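S12 family peptidase (Streptomyces sp. 82F2, PDB 3WWX) is a D-stereospecific amidohydrolase, related by family to the beta-lactamases, that probably cleaves amide bonds with a serine nucleophile. Local coordinates at residues V85-G88 with G93-I96; G70-D75 with E79-G84. All blocks are in the same frame, centred on the assembly; numbering follows the deposited sequence.

In the fold
Contact 2 closes along the chain before contact 1 opens, and their centres lie about 12 Å apart on the same side of the chain's centre. Glu79, in contact 2, joins the two. Its OE1 forms a salt bridge to Arg87 NH2 of contact 1, 3.0 Å away. Its backbone N probably also donates a hydrogen bond to Gly93 O of contact 1, again at 3.0 Å. Contact 1 centres about 24 Å, and contact 2 about 23 Å, from the centre of the chain. None of the residues lining the octane-1,8-diamine pocket belongs to either one. Both belong to the chain between helix 55-68 and helix 98-102.

Contact 1: residues V85-G88 with G93-I96; sequences VVRG and GRKI
Val86 O accepts a nearly straight hydrogen bond from Gly93 N, 2.8 Å long with an angle of 161° at the hydrogen. The donor is tilted somewhat out of the carbonyl plane. This bond closes the short turn of chain between Val86 and Gly93. With no side chain on Gly93, the branch of Val86 can lie close over its backbone. Val86 CG1 is 3.7 Å from Gly93 N. The same methyl meets the tip of Ile96, with CG1 4.2 Å from Ile96 CD1.

Further out, Arg87 and Arg94 stack their guanidinium groups. The side chains cross at about a right angle, yet the planes differ by only 16° and the group centres are 3.4 Å apart. Arg87 CZ sits over the centre of the Arg94 group. In return, Arg94 NH1 lies over one face of the Arg87 group, displaced toward its rim. A bend in the Arg87 chain at chi2 (-66°) helps bring its flat end across. Arg94 makes its own bend one bond later, at chi3. Each cation has a carboxylate partner: Glu79 for Arg87 and Asp92 for Arg94. These acids probably offset the cost of bringing two positive groups face to face.

The contact lies within the irregular loop from helix 78-81 to helix 98-102. Backbone bonds tie Gly93 and Ile96 to the start of helix 78-81, where Val86 and Ile96 also pack on Val78. On helix 160-174, Val86 rests on Leu165, while Val85 reaches both Leu165 and Met168.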
ATOM      1  N   VAL A  85     -10.863 -13.324 -17.610  1.00 17.42           N
ATOM      2  CA  VAL A  85     -10.137 -12.065 -17.421  1.00 16.00           C
ATOM      3  C   VAL A  85      -8.635 -12.272 -17.400  1.00 15.20           C
ATOM      4  O   VAL A  85      -7.894 -11.450 -17.940  1.00 14.40           O
ATOM      5  CB  VAL A  85     -10.596 -11.365 -16.121  1.00 14.01           C
ATOM      6  CG1 VAL A  85      -9.755 -10.100 -15.807  1.00 13.92           C
ATOM      7  CG2 VAL A  85     -12.059 -10.992 -16.241  1.00 16.40           C
ATOM      8  N   VAL A  86      -8.177 -13.335 -16.752  1.00 15.51           N
ATOM      9  CA  VAL A  86      -6.741 -13.600 -16.643  1.00 14.68           C
ATOM     10  C   VAL A  86      -6.399 -14.752 -17.590  1.00 15.26           C
ATOM     11  O   VAL A  86      -6.457 -15.912 -17.188  1.00 16.23           O
ATOM     12  CB  VAL A  86      -6.362 -13.914 -15.174  1.00 14.99           C
ATOM     13  CG1 VAL A  86      -4.857 -14.163 -15.036  1.00 14.87           C
ATOM     14  CG2 VAL A  86      -6.782 -12.764 -14.244  1.00 17.46           C
ATOM     15  N   ARG A  87      -6.088 -14.447 -18.862  1.00 15.21           N
ATOM     16  CA  ARG A  87      -5.850 -15.490 -19.888  1.00 16.89           C
ATOM     17  C   ARG A  87      -4.701 -15.218 -20.886  1.00 20.11           C
ATOM     18  O   ARG A  87      -4.419 -16.020 -21.772  1.00 21.61           O
ATOM     19  CB  ARG A  87      -7.127 -15.698 -20.728  1.00 21.65           C
ATOM     20  CG  ARG A  87      -8.305 -16.217 -19.952  1.00 23.65           C
ATOM     21  CD  ARG A  87      -8.046 -17.628 -19.439  1.00 28.95           C
ATOM     22  NE  ARG A  87      -9.294 -18.283 -19.059  1.00 28.07           N
ATOM     23  CZ  ARG A  87     -10.063 -18.971 -19.899  1.00 36.65           C
ATOM     24  NH1 ARG A  87      -9.710 -19.118 -21.173  1.00 35.23           N
ATOM     25  NH2 ARG A  87     -11.187 -19.517 -19.464  1.00 30.78           N
ATOM     26  N   GLY A  88      -4.044 -14.092 -20.757  1.00 14.47           N
ATOM     27  CA  GLY A  88      -3.179 -13.630 -21.831  1.00 13.13           C
ATOM     28  C   GLY A  88      -1.762 -14.136 -21.792  1.00 11.59           C
ATOM     29  O   GLY A  88      -1.113 -14.107 -20.755  1.00 11.47           O
ATOM     30  N   GLY A  93      -5.980 -17.709 -15.102  1.00 14.43           N
ATOM     31  CA  GLY A  93      -6.745 -17.596 -13.878  1.00 14.65           C
ATOM     32  C   GLY A  93      -7.358 -18.897 -13.398  1.00 15.77           C
ATOM     33  O   GLY A  93      -7.841 -18.949 -12.266  1.00 14.93           O
ATOM     34  N   ARG A  94      -7.353 -19.933 -14.237  1.00 16.58           N
ATOM     35  CA  ARG A  94      -7.828 -21.242 -13.791  1.00 18.00           C
ATOM     36  C   ARG A  94      -6.836 -21.880 -12.820  1.00 19.45           C
ATOM     37  O   ARG A  94      -7.201 -22.790 -12.067  1.00 21.94           O
ATOM     38  CB  ARG A  94      -8.049 -22.182 -14.999  1.00 20.54           C
ATOM     39  CG  ARG A  94      -9.154 -21.760 -15.946  1.00 21.55           C
ATOM     40  CD  ARG A  94      -8.974 -22.353 -17.374  1.00 27.88           C
ATOM     41  NE  ARG A  94      -7.925 -21.678 -18.147  1.00 31.10           N
ATOM     42  CZ  ARG A  94      -7.899 -21.587 -19.483  1.00 35.28           C
ATOM     43  NH1 ARG A  94      -8.872 -22.119 -20.215  1.00 35.72           N
ATOM     44  NH2 ARG A  94      -6.898 -20.953 -20.096  1.00 30.32           N
ATOM     45  N   LYS A  95      -5.589 -21.405 -12.835  1.00 16.34           N
ATOM     46  CA  LYS A  95      -4.496 -22.020 -12.096  1.00 16.23           C
ATOM     47  C   LYS A  95      -3.969 -21.112 -10.983  1.00 16.48           C
ATOM     48  O   LYS A  95      -2.976 -21.429 -10.325  1.00 21.09           O
ATOM     49  CB  LYS A  95      -3.337 -22.327 -13.046  1.00 21.54           C
ATOM     50  CG  LYS A  95      -3.716 -23.144 -14.269  1.00 30.17           C
ATOM     51  CD  LYS A  95      -4.247 -24.509 -13.892  1.00 29.84           C
ATOM     52  CE  LYS A  95      -4.446 -25.381 -15.134  1.00 35.17           C
ATOM     53  NZ  LYS A  95      -5.416 -24.783 -16.104  1.00 36.88           N
ATOM     54  N   ILE A  96      -4.616 -19.970 -10.816  1.00 15.23           N
ATOM     55  CA  ILE A  96      -4.194 -18.958  -9.842  1.00 15.51           C
ATOM     56  C   ILE A  96      -5.336 -18.736  -8.875  1.00 15.09           C
ATOM     57  O   ILE A  96      -6.479 -18.581  -9.302  1.00 16.25           O
ATOM     58  CB  ILE A  96      -3.905 -17.616 -10.537  1.00 13.60           C
ATOM     59  CG1 ILE A  96      -2.721 -17.735 -11.496  1.00 13.87           C
ATOM     60  CG2 ILE A  96      -3.591 -16.512  -9.495  1.00 14.22           C
ATOM     61  CD1 ILE A  96      -2.614 -16.580 -12.479  1.00 14.78           C
TER

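Contact 2: residues G70-D75 with E79-G84; sequences GRIDLD and EKWLPG
Ile72 lies over one face of the Trp81 indole, and the two side chains meet at a slant. Its CD1 methyl is 3.7 Å from the centroid of the five-membered ring and 21° off the ring normal, a CH-pi contact. The closest ring atom to Ile72 CD1 is Trp81 NE1, at 3.5 Å. Ile72 CG1 follows on the same group, 3.6 Å from Trp81 NE1. With chi1 at 177°, CG1 extends opposite the backbone N and carries the methyl over the indole. The six-membered ring also meets backbone: Arg71 O approaches Trp81 CH2 obliquely, at 3.5 Å. Lys80 CG covers part of the opposite face.

Each segment also has a bond of its own. Asp73 OD1 accepts from Asp75 N at 2.9 Å, an Asx turn. Glu79 OE1 accepts from Gly84 N at 2.8 Å.

The contact packs the loop after helix 55-68 against short helix 78-81. Helix 160-174 borders it, with Val169 against Ile72 and Val173 against Trp81. No hydrogen bond crosses between the segments, so dispersion and CH-pi attraction carry the contact. Trp81 NE1 donates to Asp76 OD2, which helps fix the ring's rotation and probably makes its face slightly richer in electrons.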
ATOM      1  N   GLY A  70     -18.397 -16.152   4.697  1.00 19.21           N
ATOM      2  CA  GLY A  70     -18.719 -17.321   3.893  1.00 18.12           C
ATOM      3  C   GLY A  70     -19.108 -16.997   2.465  1.00 22.13           C
ATOM      4  O   GLY A  70     -19.806 -17.781   1.815  1.00 22.26           O
ATOM      5  N   ARG A  71     -18.642 -15.853   1.954  1.00 18.96           N
ATOM      6  CA  ARG A  71     -19.055 -15.377   0.630  1.00 18.92           C
ATOM      7  C   ARG A  71     -18.042 -15.691  -0.473  1.00 17.29           C
ATOM      8  O   ARG A  71     -18.343 -15.594  -1.670  1.00 20.02           O
ATOM      9  CB  ARG A  71     -19.355 -13.880   0.678  1.00 18.67           C
ATOM     10  CG  ARG A  71     -20.513 -13.560   1.635  1.00 21.35           C
ATOM     11  CD  ARG A  71     -20.689 -12.090   1.898  1.00 22.63           C
ATOM     12  NE  ARG A  71     -21.136 -11.372   0.714  1.00 25.11           N
ATOM     13  CZ  ARG A  71     -21.434 -10.079   0.699  1.00 23.74           C
ATOM     14  NH1 ARG A  71     -21.332  -9.367   1.816  1.00 26.43           N
ATOM     15  NH2 ARG A  71     -21.822  -9.496  -0.431  1.00 24.72           N
ATOM     16  N   ILE A  72     -16.854 -16.086  -0.057  1.00 16.66           N
ATOM     17  CA  ILE A  72     -15.789 -16.462  -0.968  1.00 18.03           C
ATOM     18  C   ILE A  72     -14.765 -17.298  -0.221  1.00 16.93           C
ATOM     19  O   ILE A  72     -14.566 -17.106   0.974  1.00 18.16           O
ATOM     20  CB  ILE A  72     -15.118 -15.204  -1.576  1.00 15.56           C
ATOM     21  CG1 ILE A  72     -13.948 -15.586  -2.471  1.00 15.22           C
ATOM     22  CG2 ILE A  72     -14.653 -14.259  -0.454  1.00 17.57           C
ATOM     23  CD1 ILE A  72     -13.509 -14.458  -3.416  1.00 15.60           C
ATOM     24  N   ASP A  73     -14.130 -18.231  -0.923  1.00 16.07           N
ATOM     25  CA  ASP A  73     -12.999 -18.974  -0.410  1.00 18.02           C
ATOM     26  C   ASP A  73     -11.777 -18.415  -1.131  1.00 15.94           C
ATOM     27  O   ASP A  73     -11.722 -18.436  -2.353  1.00 17.78           O
ATOM     28  CB  ASP A  73     -13.189 -20.470  -0.713  1.00 19.43           C
ATOM     29  CG  ASP A  73     -12.115 -21.351  -0.107  1.00 22.34           C
ATOM     30  OD1 ASP A  73     -10.957 -20.937   0.075  1.00 19.64           O
ATOM     31  OD2 ASP A  73     -12.427 -22.537   0.175  1.00 28.72           O
ATOM     32  N   LEU A  74     -10.808 -17.883  -0.395  1.00 15.39           N
ATOM     33  CA  LEU A  74      -9.630 -17.314  -1.061  1.00 15.01           C
ATOM     34  C   LEU A  74      -8.807 -18.340  -1.836  1.00 16.71           C
ATOM     35  O   LEU A  74      -7.986 -17.969  -2.682  1.00 15.19           O
ATOM     36  CB  LEU A  74      -8.763 -16.546  -0.079  1.00 14.36           C
ATOM     37  CG  LEU A  74      -9.480 -15.423   0.663  1.00 15.81           C
ATOM     38  CD1 LEU A  74      -8.506 -14.753   1.598  1.00 16.02           C
ATOM     39  CD2 LEU A  74     -10.113 -14.399  -0.275  1.00 15.40           C
ATOM     40  N   ASP A  75      -9.034 -19.635  -1.596  1.00 15.95           N
ATOM     41  CA  ASP A  75      -8.361 -20.643  -2.402  1.00 13.83           C
ATOM     42  C   ASP A  75      -9.138 -20.974  -3.674  1.00 14.17           C
ATOM     43  O   ASP A  75      -8.700 -21.823  -4.444  1.00 17.20           O
ATOM     44  CB  ASP A  75      -8.049 -21.890  -1.574  1.00 18.17           C
ATOM     45  CG  ASP A  75      -7.071 -21.598  -0.466  1.00 20.63           C
ATOM     46  OD1 ASP A  75      -6.023 -20.989  -0.760  1.00 19.16           O
ATOM     47  OD2 ASP A  75      -7.356 -21.936   0.694  1.00 23.13           O
ATOM     48  N   GLU A  79     -10.438 -17.520 -11.882  1.00 15.07           N
ATOM     49  CA  GLU A  79     -11.391 -17.748 -12.978  1.00 16.37           C
ATOM     50  C   GLU A  79     -12.843 -17.875 -12.500  1.00 16.62           C
ATOM     51  O   GLU A  79     -13.775 -17.467 -13.200  1.00 19.00           O
ATOM     52  CB  GLU A  79     -10.980 -18.998 -13.760  1.00 19.52           C
ATOM     53  CG  GLU A  79     -11.827 -19.270 -15.012  1.00 19.60           C
ATOM     54  CD  GLU A  79     -11.483 -18.370 -16.181  1.00 21.00           C
ATOM     55  OE1 GLU A  79     -12.345 -18.221 -17.070  1.00 29.84           O
ATOM     56  OE2 GLU A  79     -10.346 -17.841 -16.229  1.00 25.05           O
ATOM     57  N   LYS A  80     -13.030 -18.439 -11.308  1.00 16.25           N
ATOM     58  CA  LYS A  80     -14.371 -18.580 -10.740  1.00 17.04           C
ATOM     59  C   LYS A  80     -15.074 -17.241 -10.620  1.00 16.28           C
ATOM     60  O   LYS A  80     -16.261 -17.105 -10.911  1.00 20.65           O
ATOM     61  CB  LYS A  80     -14.297 -19.255  -9.374  1.00 19.00           C
ATOM     62  CG  LYS A  80     -15.629 -19.491  -8.700  1.00 20.38           C
ATOM     63  CD  LYS A  80     -15.450 -20.366  -7.471  1.00 22.97           C
ATOM     64  CE  LYS A  80     -16.783 -20.766  -6.851  1.00 32.10           C
ATOM     65  NZ  LYS A  80     -17.476 -19.607  -6.272  1.00 34.88           N
ATOM     66  N   TRP A  81     -14.312 -16.230 -10.196  1.00 16.89           N
ATOM     67  CA  TRP A  81     -14.858 -14.919  -9.916  1.00 17.70           C
ATOM     68  C   TRP A  81     -14.734 -13.950 -11.080  1.00 15.87           C
ATOM     69  O   TRP A  81     -15.573 -13.068 -11.221  1.00 17.90           O
ATOM     70  CB  TRP A  81     -14.179 -14.357  -8.661  1.00 17.16           C
ATOM     71  CG  TRP A  81     -14.569 -15.162  -7.490  1.00 16.79           C
ATOM     72  CD1 TRP A  81     -13.867 -16.166  -6.902  1.00 19.01           C
ATOM     73  CD2 TRP A  81     -15.815 -15.085  -6.818  1.00 15.38           C
ATOM     74  NE1 TRP A  81     -14.606 -16.720  -5.875  1.00 19.88           N
ATOM     75  CE2 TRP A  81     -15.802 -16.060  -5.799  1.00 17.92           C
ATOM     76  CE3 TRP A  81     -16.936 -14.271  -6.963  1.00 18.00           C
ATOM     77  CZ2 TRP A  81     -16.883 -16.252  -4.941  1.00 20.05           C
ATOM     78  CZ3 TRP A  81     -18.017 -14.463  -6.100  1.00 19.39           C
ATOM     79  CH2 TRP A  81     -17.972 -15.441  -5.103  1.00 21.86           C
ATOM     80  N   LEU A  82     -13.684 -14.116 -11.888  1.00 16.11           N
ATOM     81  CA  LEU A  82     -13.413 -13.244 -13.027  1.00 15.67           C
ATOM     82  C   LEU A  82     -13.212 -14.070 -14.301  1.00 15.89           C
ATOM     83  O   LEU A  82     -12.122 -14.127 -14.864  1.00 16.19           O
ATOM     84  CB  LEU A  82     -12.149 -12.399 -12.765  1.00 15.38           C
ATOM     85  CG  LEU A  82     -12.132 -11.554 -11.491  1.00 17.71           C
ATOM     86  CD1 LEU A  82     -10.801 -10.856 -11.378  1.00 16.38           C
ATOM     87  CD2 LEU A  82     -13.266 -10.541 -11.468  1.00 17.70           C
ATOM     88  N   PRO A  83     -14.282 -14.715 -14.775  1.00 20.19           N
ATOM     89  CA  PRO A  83     -14.125 -15.618 -15.922  1.00 17.73           C
ATOM     90  C   PRO A  83     -13.570 -14.930 -17.167  1.00 15.70           C
ATOM     91  O   PRO A  83     -14.054 -13.867 -17.539  1.00 18.56           O
ATOM     92  CB  PRO A  83     -15.548 -16.144 -16.168  1.00 22.81           C
ATOM     93  CG  PRO A  83     -16.450 -15.305 -15.350  1.00 23.35           C
ATOM     94  CD  PRO A  83     -15.652 -14.688 -14.244  1.00 20.84           C
ATOM     95  N   GLY A  84     -12.549 -15.550 -17.759  1.00 16.65           N
ATOM     96  CA  GLY A  84     -11.922 -15.055 -18.968  1.00 18.98           C
ATOM     97  C   GLY A  84     -10.998 -13.859 -18.819  1.00 16.49           C
ATOM     98  O   GLY A  84     -10.399 -13.434 -19.792  1.00 18.71           O
TER